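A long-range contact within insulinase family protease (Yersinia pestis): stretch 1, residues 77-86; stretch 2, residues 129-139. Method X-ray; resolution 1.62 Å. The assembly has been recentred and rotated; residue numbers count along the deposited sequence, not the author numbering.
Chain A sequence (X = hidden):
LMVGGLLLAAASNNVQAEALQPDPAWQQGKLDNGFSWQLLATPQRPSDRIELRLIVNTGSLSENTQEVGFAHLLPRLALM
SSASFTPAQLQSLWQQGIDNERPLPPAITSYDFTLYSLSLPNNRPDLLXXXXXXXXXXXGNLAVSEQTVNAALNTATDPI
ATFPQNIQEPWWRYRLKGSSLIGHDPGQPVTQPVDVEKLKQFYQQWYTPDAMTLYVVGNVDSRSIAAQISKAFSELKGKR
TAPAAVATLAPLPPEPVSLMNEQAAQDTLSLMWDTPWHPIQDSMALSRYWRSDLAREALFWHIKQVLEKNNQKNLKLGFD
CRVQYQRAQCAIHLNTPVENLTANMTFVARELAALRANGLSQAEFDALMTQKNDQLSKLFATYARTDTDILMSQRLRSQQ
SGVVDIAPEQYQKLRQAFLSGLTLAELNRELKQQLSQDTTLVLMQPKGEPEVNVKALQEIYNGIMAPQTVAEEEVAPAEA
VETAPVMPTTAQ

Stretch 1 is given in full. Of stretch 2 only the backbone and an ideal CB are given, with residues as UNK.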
# COMPACT_ATOMS: atom_id res chain seq x y z
N LEU A 77 8.15 -3.39 22.95
CA LEU A 77 8.18 -2.89 24.33
C LEU A 77 6.77 -2.46 24.82
O LEU A 77 6.39 -2.78 25.95
CB LEU A 77 9.22 -1.77 24.50
CG LEU A 77 10.61 -2.12 24.09
CD1 LEU A 77 11.53 -0.86 24.30
CD2 LEU A 77 11.20 -3.34 24.84
N ALA A 78 6.05 -1.75 23.96
CA ALA A 78 4.74 -1.22 24.20
C ALA A 78 3.73 -2.35 24.49
O ALA A 78 2.71 -2.11 25.14
CB ALA A 78 4.25 -0.33 22.99
N LEU A 79 4.04 -3.58 24.04
CA LEU A 79 3.21 -4.76 24.35
C LEU A 79 3.66 -5.47 25.61
O LEU A 79 2.93 -6.31 26.15
CB LEU A 79 3.22 -5.76 23.18
CG LEU A 79 2.69 -5.20 21.88
CD1 LEU A 79 2.96 -6.12 20.61
CD2 LEU A 79 1.16 -4.89 21.97
N MSE A 80 4.87 -5.23 26.09
CA MSE A 80 5.31 -5.84 27.33
C MSE A 80 4.69 -5.11 28.49
O MSE A 80 4.26 -5.72 29.47
CB MSE A 80 6.83 -5.76 27.47
CG MSE A 80 7.60 -6.38 26.36
SE MSE A 80 7.34 -8.31 26.19
CE MSE A 80 5.90 -8.38 25.07
N SER A 81 4.68 -3.79 28.43
CA SER A 81 4.18 -3.01 29.54
C SER A 81 3.84 -1.63 29.05
O SER A 81 4.48 -1.13 28.11
CB SER A 81 5.20 -2.98 30.68
OG SER A 81 6.07 -1.90 30.56
N SER A 82 2.83 -1.02 29.66
CA SER A 82 2.44 0.33 29.27
C SER A 82 2.08 1.12 30.51
O SER A 82 1.37 0.61 31.38
CB SER A 82 1.31 0.29 28.27
OG SER A 82 1.16 1.50 27.54
N ALA A 83 2.60 2.33 30.59
CA ALA A 83 2.57 3.07 31.89
C ALA A 83 1.17 3.23 32.50
O ALA A 83 1.03 3.19 33.75
CB ALA A 83 3.25 4.43 31.76
N SER A 84 0.13 3.36 31.69
CA SER A 84 -1.22 3.60 32.17
C SER A 84 -1.98 2.31 32.49
O SER A 84 -3.16 2.38 32.86
CB SER A 84 -2.03 4.37 31.16
OG SER A 84 -1.46 5.64 30.85
N PHE A 85 -1.32 1.18 32.38
CA PHE A 85 -2.00 -0.12 32.45
C PHE A 85 -1.37 -1.09 33.45
O PHE A 85 -0.17 -1.28 33.49
CB PHE A 85 -1.90 -0.83 31.10
CG PHE A 85 -2.65 -0.15 30.02
CD1 PHE A 85 -3.87 -0.63 29.58
CD2 PHE A 85 -2.13 0.98 29.38
CE1 PHE A 85 -4.59 0.00 28.55
CE2 PHE A 85 -2.88 1.61 28.34
CZ PHE A 85 -4.11 1.12 27.97
N THR A 86 -2.21 -1.78 34.22
CA THR A 86 -1.75 -3.03 34.82
C THR A 86 -1.62 -4.12 33.74
O THR A 86 -2.19 -3.99 32.66
CB THR A 86 -2.74 -3.55 35.88
OG1 THR A 86 -3.96 -3.93 35.25
CG2 THR A 86 -2.98 -2.49 36.95
N UNK A 129 -11.14 4.95 25.21
CA UNK A 129 -10.26 5.61 26.16
C UNK A 129 -8.97 4.83 26.35
O UNK A 129 -7.89 5.41 26.34
CB UNK A 129 -10.97 5.79 27.50
N UNK A 130 -9.08 3.52 26.54
CA UNK A 130 -7.90 2.66 26.76
C UNK A 130 -7.00 2.70 25.54
O UNK A 130 -5.77 2.77 25.67
CB UNK A 130 -8.32 1.22 27.06
N UNK A 131 -7.60 2.62 24.36
CA UNK A 131 -6.80 2.66 23.13
C UNK A 131 -5.99 3.96 23.02
O UNK A 131 -4.81 3.96 22.69
CB UNK A 131 -7.71 2.51 21.91
N UNK A 132 -6.65 5.07 23.27
CA UNK A 132 -5.94 6.34 23.22
C UNK A 132 -4.84 6.43 24.28
O UNK A 132 -3.78 7.05 24.03
CB UNK A 132 -6.93 7.49 23.40
N UNK A 133 -5.07 5.79 25.44
CA UNK A 133 -4.10 5.79 26.52
C UNK A 133 -2.88 4.94 26.10
O UNK A 133 -1.72 5.35 26.33
CB UNK A 133 -4.73 5.26 27.81
N UNK A 134 -3.14 3.79 25.46
CA UNK A 134 -2.06 2.92 25.02
C UNK A 134 -1.24 3.66 23.95
O UNK A 134 -0.02 3.65 23.95
CB UNK A 134 -2.61 1.60 24.48
N UNK A 135 -1.93 4.33 23.04
CA UNK A 135 -1.25 5.01 21.94
C UNK A 135 -0.46 6.23 22.46
O UNK A 135 0.65 6.51 21.95
CB UNK A 135 -2.26 5.44 20.88
N UNK A 136 -1.01 6.95 23.42
CA UNK A 136 -0.27 8.09 24.05
C UNK A 136 0.87 7.65 24.96
O UNK A 136 1.94 8.29 24.97
CB UNK A 136 -1.24 8.95 24.87
N UNK A 137 0.69 6.57 25.69
CA UNK A 137 1.82 5.93 26.40
C UNK A 137 2.93 5.60 25.41
O UNK A 137 4.11 5.87 25.66
CB UNK A 137 1.37 4.66 27.13
N UNK A 138 2.57 4.98 24.28
CA UNK A 138 3.57 4.57 23.33
C UNK A 138 4.28 5.78 22.69
O UNK A 138 5.52 5.80 22.53
CB UNK A 138 2.93 3.70 22.25
N UNK A 139 3.48 6.79 22.37
CA UNK A 139 3.96 7.98 21.62
C UNK A 139 4.91 8.79 22.44
O UNK A 139 5.89 9.36 21.88
CB UNK A 139 2.79 8.87 21.18

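Stretch 2 is helical throughout, with phi near -60° and psi near -40°, so proline and glycine are unlikely in its middle. Stretch 1 leaves a helix and makes a type I turn from S82 to F85 against it.

Position 129 has nothing of stretch 1 within 5.5 Å of its ideal CB. Many side chains would suit it, polar or charged ones included. It is K129, extended through chi3, and it makes no contact here.

Position 130 points sideways. Its ideal CB lies 4.2 Å from F85 CE1, so stretch 1 offers a ring edge and no polar partner. Small, polar or aliphatic residues could all fit. The residue is D130. Its carboxylate makes no hydrogen bond to stretch 1; its backbone O sits at the F85 ring edge, 3.3 Å from F85 CZ.

Positions 131 and 132 point away from stretch 1, which does not constrain them. They are A131 and L132.

Position 133 points toward stretch 1. Its ideal CB is 4.1 Å from F85 CE2 and 4.4 Å from S84 CB. With F85 CE2 and S84 CB this near the ideal CB, a small residue such as alanine or serine fits easily, alanine best for the helix. It is A133, whose CB packs 4.2 Å from F85 CE2.

Position 134 starts sideways, with its ideal CB 3.8 Å from F85 CZ. Beyond it lie A78 CB, the L79 side chain and the backbone O of A78, which has no backbone partner within stretch 1. A long side chain could reach them; an apolar one would pack, and one with a donor could also bond that oxygen. It is W134, with chi1 t. NE1 donates to A78 O at 2.9 Å. CZ2 packs 3.4 Å from A78 CB and 3.9 Å from L79 CD2. The ring edge is turned toward the face of F85 in an offset edge-to-face pair, planes at 75°.

Position 135 points away, leaving the choice open from this side. It is L135.

Position 136 points sideways, with nothing of stretch 1 near its ideal CB. Small or polar residues are possible. It is S136, whose OG bonds back to L132 O at 2.8 Å.

Position 137 points toward stretch 1, at the turn. Its ideal CB is a tight 3.2 Å from S82 OG and 4.8 Å from S84 OG. Two hydroxyls and the backbone N of S84 offer donors, so a short acceptor fits: aspartate, or asparagine with one acceptor fewer. It is D137. OD2 accepts from S82 OG at 2.7 Å and from S84 N at 2.9 Å; OD1 accepts from S84 OG at 2.7 Å. The carboxylate thus ties the turn to the helix.

Position 138 points sideways, its ideal CB 4.3 Å from A78 CB. Alanine, serine, threonine or valine are plausible. It is T138. OG1 donates to W134 O at 2.8 Å and lies 3.5 Å from A78 CB. A water bridges OG1 to S82 OG.

Position 139 is out of reach of stretch 1 and unconstrained by it. It is A139.

Stretch 2 (129-139) KDALAWLSDTA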
# COMPACT_ATOMS: atom_id res chain seq x y z
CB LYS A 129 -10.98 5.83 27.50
CG LYS A 129 -10.09 6.35 28.60
CD LYS A 129 -10.88 6.87 29.82
CE LYS A 129 -9.98 6.98 31.10
NZ LYS A 129 -10.67 6.51 32.35
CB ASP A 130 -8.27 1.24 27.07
CG ASP A 130 -8.96 1.08 28.42
OD1 ASP A 130 -8.88 2.02 29.23
OD2 ASP A 130 -9.57 -0.01 28.63
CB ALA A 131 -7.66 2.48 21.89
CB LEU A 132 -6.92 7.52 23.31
CG LEU A 132 -7.90 7.69 22.15
CD1 LEU A 132 -8.76 8.94 22.43
CD2 LEU A 132 -7.20 7.88 20.79
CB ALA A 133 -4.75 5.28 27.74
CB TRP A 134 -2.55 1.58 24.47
CG TRP A 134 -1.43 0.64 24.15
CD1 TRP A 134 -0.73 -0.13 25.05
CD2 TRP A 134 -0.79 0.43 22.87
NE1 TRP A 134 0.26 -0.84 24.40
CE2 TRP A 134 0.22 -0.52 23.06
CE3 TRP A 134 -0.99 0.95 21.58
CZ2 TRP A 134 1.02 -0.96 22.03
CZ3 TRP A 134 -0.20 0.45 20.53
CH2 TRP A 134 0.81 -0.48 20.79
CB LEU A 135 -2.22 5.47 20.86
CG LEU A 135 -2.83 4.32 20.04
CD1 LEU A 135 -4.07 4.81 19.26
CD2 LEU A 135 -1.84 3.68 19.10
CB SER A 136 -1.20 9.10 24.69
OG SER A 136 -2.03 8.54 25.68
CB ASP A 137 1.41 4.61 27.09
CG ASP A 137 0.54 4.75 28.34
OD1 ASP A 137 0.31 5.88 28.86
OD2 ASP A 137 0.16 3.64 28.84
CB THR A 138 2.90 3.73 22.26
OG1 THR A 138 2.33 2.54 22.84
CG2 THR A 138 3.86 3.31 21.20
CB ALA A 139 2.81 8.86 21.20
O HOH W 1 3.07 1.79 25.51
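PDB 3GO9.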